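Local coordinates for protein cellulase CEL9M (Clostridium cellulolyticum, PDB 1IA6) that probably cleaves internal beta-1,4-glucosidic linkages in cellulose and related beta-glucans, as a glycoside hydrolase family 9 endoglucanase, at residues N111-N123 with P140-I154. Residues are numbered along the deposited sequence; the frame is centred on the assembly and turned at random. Where two conformers were deposited one is given.
Sequences NSTTFYYQVGEGN and PSLYKADPSSPASDI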
# COMPACT_ATOMS: atom_id res chain seq x y z
N ASN A 111 -5.41 20.35 13.62
CA ASN A 111 -4.50 21.44 13.97
C ASN A 111 -3.07 20.98 13.69
O ASN A 111 -2.86 19.82 13.35
CB ASN A 111 -4.67 21.86 15.44
CG ASN A 111 -4.47 20.72 16.41
OD1 ASN A 111 -3.40 20.13 16.48
ND2 ASN A 111 -5.52 20.41 17.16
N SER A 112 -2.11 21.88 13.82
CA SER A 112 -0.72 21.55 13.52
C SER A 112 -0.05 20.44 14.33
O SER A 112 0.93 19.86 13.87
CB SER A 112 0.15 22.81 13.60
OG SER A 112 0.25 23.27 14.94
N THR A 113 -0.56 20.14 15.52
CA THR A 113 0.07 19.10 16.33
C THR A 113 -0.80 17.89 16.66
O THR A 113 -0.50 17.15 17.60
CB THR A 113 0.59 19.69 17.66
OG1 THR A 113 -0.50 20.28 18.38
CG2 THR A 113 1.65 20.75 17.40
N THR A 114 -1.85 17.66 15.88
CA THR A 114 -2.72 16.51 16.13
C THR A 114 -3.01 15.73 14.87
O THR A 114 -3.22 16.30 13.80
CB THR A 114 -4.06 16.96 16.73
OG1 THR A 114 -3.82 17.79 17.87
CG2 THR A 114 -4.88 15.75 17.15
N PHE A 115 -3.02 14.40 14.99
CA PHE A 115 -3.32 13.54 13.85
C PHE A 115 -3.99 12.26 14.31
O PHE A 115 -3.37 11.44 15.00
CB PHE A 115 -2.06 13.18 13.08
CG PHE A 115 -2.33 12.40 11.83
CD1 PHE A 115 -2.99 12.99 10.75
CD2 PHE A 115 -1.97 11.06 11.73
CE1 PHE A 115 -3.28 12.26 9.60
CE2 PHE A 115 -2.26 10.32 10.58
CZ PHE A 115 -2.91 10.92 9.51
N TYR A 116 -5.26 12.09 13.94
CA TYR A 116 -6.02 10.90 14.28
C TYR A 116 -5.63 9.85 13.25
O TYR A 116 -5.60 10.14 12.05
CB TYR A 116 -7.52 11.19 14.18
CG TYR A 116 -8.01 12.06 15.31
CD1 TYR A 116 -8.30 11.51 16.56
CD2 TYR A 116 -8.14 13.44 15.15
CE1 TYR A 116 -8.72 12.31 17.62
CE2 TYR A 116 -8.55 14.25 16.22
CZ TYR A 116 -8.84 13.67 17.45
OH TYR A 116 -9.24 14.46 18.50
N TYR A 117 -5.33 8.63 13.70
CA TYR A 117 -4.90 7.61 12.75
C TYR A 117 -5.56 6.24 12.78
O TYR A 117 -5.15 5.34 12.06
CB TYR A 117 -3.38 7.48 12.78
CG TYR A 117 -2.78 7.01 14.09
CD1 TYR A 117 -2.81 5.66 14.45
CD2 TYR A 117 -2.11 7.90 14.93
CE1 TYR A 117 -2.18 5.21 15.62
CE2 TYR A 117 -1.48 7.46 16.09
CZ TYR A 117 -1.52 6.12 16.43
OH TYR A 117 -0.88 5.68 17.56
N GLN A 118 -6.56 6.06 13.63
CA GLN A 118 -7.28 4.79 13.63
C GLN A 118 -8.73 4.99 14.01
O GLN A 118 -9.04 5.56 15.05
CB GLN A 118 -6.66 3.74 14.57
CG GLN A 118 -7.38 2.38 14.38
CD GLN A 118 -6.76 1.21 15.14
OE1 GLN A 118 -5.54 1.05 15.18
NE2 GLN A 118 -7.62 0.38 15.73
N VAL A 119 -9.61 4.53 13.13
CA VAL A 119 -11.04 4.61 13.35
C VAL A 119 -11.53 3.18 13.36
O VAL A 119 -11.35 2.45 12.38
CB VAL A 119 -11.74 5.40 12.23
CG1 VAL A 119 -13.26 5.29 12.38
CG2 VAL A 119 -11.31 6.85 12.28
N GLY A 120 -12.15 2.78 14.46
CA GLY A 120 -12.65 1.42 14.61
C GLY A 120 -11.77 0.64 15.57
O GLY A 120 -10.62 1.02 15.82
N GLU A 121 -12.30 -0.45 16.11
CA GLU A 121 -11.55 -1.28 17.03
C GLU A 121 -11.53 -2.67 16.40
O GLU A 121 -12.57 -3.28 16.19
CB GLU A 121 -12.24 -1.30 18.40
CG GLU A 121 -11.43 -1.92 19.52
CD GLU A 121 -11.37 -3.43 19.44
OE1 GLU A 121 -12.45 -4.07 19.52
OE2 GLU A 121 -10.27 -3.98 19.29
N GLY A 122 -10.33 -3.15 16.08
CA GLY A 122 -10.16 -4.43 15.42
C GLY A 122 -10.89 -5.66 15.93
O GLY A 122 -11.51 -6.39 15.15
N ASN A 123 -10.81 -5.92 17.23
CA ASN A 123 -11.47 -7.09 17.79
C ASN A 123 -12.97 -7.11 17.57
O ASN A 123 -13.53 -8.11 17.12
CB ASN A 123 -11.16 -7.19 19.29
CG ASN A 123 -9.68 -7.34 19.55
OD1 ASN A 123 -9.06 -8.31 19.11
ND2 ASN A 123 -9.09 -6.37 20.26
N PRO A 140 -15.02 3.86 17.48
CA PRO A 140 -14.18 4.77 18.25
C PRO A 140 -13.00 5.31 17.46
O PRO A 140 -12.41 4.61 16.64
CB PRO A 140 -13.72 3.91 19.42
CG PRO A 140 -13.54 2.57 18.76
CD PRO A 140 -14.79 2.46 17.89
N SER A 141 -12.67 6.58 17.69
CA SER A 141 -11.51 7.19 17.06
C SER A 141 -10.48 6.79 18.11
O SER A 141 -10.09 7.58 18.97
CB SER A 141 -11.69 8.71 16.99
OG SER A 141 -12.86 9.02 16.26
N LEU A 142 -10.06 5.53 18.01
CA LEU A 142 -9.16 4.91 18.97
C LEU A 142 -7.79 5.52 19.27
O LEU A 142 -7.41 5.65 20.43
CB LEU A 142 -8.98 3.43 18.60
CG LEU A 142 -8.57 2.50 19.74
CD1 LEU A 142 -9.60 2.59 20.87
CD2 LEU A 142 -8.46 1.08 19.23
N TYR A 143 -7.04 5.88 18.23
CA TYR A 143 -5.71 6.43 18.43
C TYR A 143 -5.46 7.75 17.71
O TYR A 143 -6.01 8.02 16.64
CB TYR A 143 -4.63 5.44 17.98
CG TYR A 143 -4.68 4.08 18.63
CD1 TYR A 143 -4.50 3.93 20.00
CD2 TYR A 143 -4.88 2.93 17.86
CE1 TYR A 143 -4.51 2.67 20.60
CE2 TYR A 143 -4.89 1.66 18.45
CZ TYR A 143 -4.71 1.54 19.81
OH TYR A 143 -4.71 0.29 20.40
N LYS A 144 -4.61 8.57 18.31
CA LYS A 144 -4.24 9.85 17.73
C LYS A 144 -2.82 10.17 18.18
O LYS A 144 -2.39 9.75 19.26
CB LYS A 144 -5.18 10.96 18.20
CG LYS A 144 -5.05 11.33 19.67
CD LYS A 144 -5.90 12.54 20.01
CE LYS A 144 -5.80 12.89 21.48
NZ LYS A 144 -6.68 14.03 21.82
N ALA A 145 -2.10 10.90 17.35
CA ALA A 145 -0.74 11.30 17.67
C ALA A 145 -0.78 12.77 18.05
O ALA A 145 -1.52 13.55 17.47
CB ALA A 145 0.16 11.09 16.46
N ASP A 146 0.00 13.13 19.06
CA ASP A 146 0.11 14.51 19.52
C ASP A 146 1.45 14.64 20.25
O ASP A 146 2.21 13.68 20.32
CB ASP A 146 -1.07 14.88 20.44
CG ASP A 146 -1.23 13.94 21.61
OD1 ASP A 146 -0.22 13.65 22.29
OD2 ASP A 146 -2.36 13.50 21.86
N PRO A 147 1.76 15.83 20.79
CA PRO A 147 3.04 16.01 21.48
C PRO A 147 3.39 14.98 22.56
O PRO A 147 4.57 14.79 22.86
CB PRO A 147 2.92 17.43 22.04
CG PRO A 147 2.15 18.12 20.96
CD PRO A 147 1.05 17.12 20.68
N SER A 148 2.39 14.31 23.12
CA SER A 148 2.66 13.33 24.17
C SER A 148 2.43 11.88 23.73
O SER A 148 2.67 10.95 24.50
CB SER A 148 1.79 13.62 25.39
OG SER A 148 0.41 13.55 25.06
N SER A 149 1.99 11.70 22.49
CA SER A 149 1.73 10.36 21.96
C SER A 149 2.41 10.21 20.60
O SER A 149 1.90 10.69 19.58
CB SER A 149 0.22 10.14 21.82
OG SER A 149 -0.06 8.83 21.35
N PRO A 150 3.57 9.53 20.56
CA PRO A 150 4.32 9.31 19.33
C PRO A 150 3.71 8.32 18.34
O PRO A 150 2.98 7.40 18.72
CB PRO A 150 5.67 8.82 19.84
CG PRO A 150 5.28 8.02 21.03
CD PRO A 150 4.26 8.91 21.71
N ALA A 151 4.03 8.53 17.07
CA ALA A 151 3.57 7.67 15.98
C ALA A 151 4.42 8.07 14.78
O ALA A 151 3.91 8.31 13.69
CB ALA A 151 2.09 7.92 15.70
N SER A 152 5.73 8.13 15.01
CA SER A 152 6.68 8.54 13.98
C SER A 152 6.58 7.80 12.65
O SER A 152 6.74 8.41 11.59
CB SER A 152 8.11 8.42 14.51
OG SER A 152 8.27 9.18 15.70
N ASP A 153 6.34 6.49 12.70
CA ASP A 153 6.25 5.72 11.47
C ASP A 153 4.97 6.07 10.70
O ASP A 153 5.02 6.29 9.49
CB ASP A 153 6.34 4.21 11.76
CG ASP A 153 5.34 3.74 12.82
OD1 ASP A 153 4.83 4.57 13.60
OD2 ASP A 153 5.08 2.52 12.88
N ILE A 154 3.85 6.12 11.40
CA ILE A 154 2.57 6.45 10.77
C ILE A 154 2.59 7.87 10.23
O ILE A 154 2.20 8.12 9.09
CB ILE A 154 1.42 6.28 11.78
CG1 ILE A 154 1.31 4.81 12.18
CG2 ILE A 154 0.10 6.78 11.18
CD1 ILE A 154 0.17 4.51 13.14
O HOH W 1 0.04 7.56 19.11
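Tyr117 lies between the strand 143-145 and the first turn of helix 152-169. Over one face of its ring stands Ile154, whose CD1 makes a CH-pi contact 3.8 Å from the ring centroid. The opposite face takes the backbone of Tyr143 and Lys144, and Tyr143 CB sits 3.4 Å from Tyr117 CE1. Ala151 CB packs obliquely against Tyr117 CE2. Tyr117 CG falls between its own backbone N and carbonyl carbon (chi1 63°), which turns the ring across strand 143-145. A water lies in the ring plane, its O 2.6 Å from Tyr117 OH. The same water donates to Lys144 O and Pro150 O. Asn199 N is a further partner of the OH.

Tyr143 runs beside Gln118, pointing the same way. The amide plane stands 83° to the ring, and Gln118 OE1 meets the ring edge 3.3 Å from Tyr143 CD2. Gln118 NE2 donates almost straight to Gly120 O and has Gln201 as an outside partner. On the other face of the sheet, Lys144 lies along Tyr116, its CB 3.6 Å from Tyr116 CD1.

Phe115 and Ala145 exchange two backbone bonds, and Tyr117 N donates to Tyr143 O. Gly120 N reaches Pro140 O at 2.9 Å. Strand 62-63 flanks 115-119 on its other side. Phe115 and Ala145 both touch Leu155. The result is a small antiparallel sheet packed against helix 152-169 of the alpha-barrel of this family 9 catalytic module.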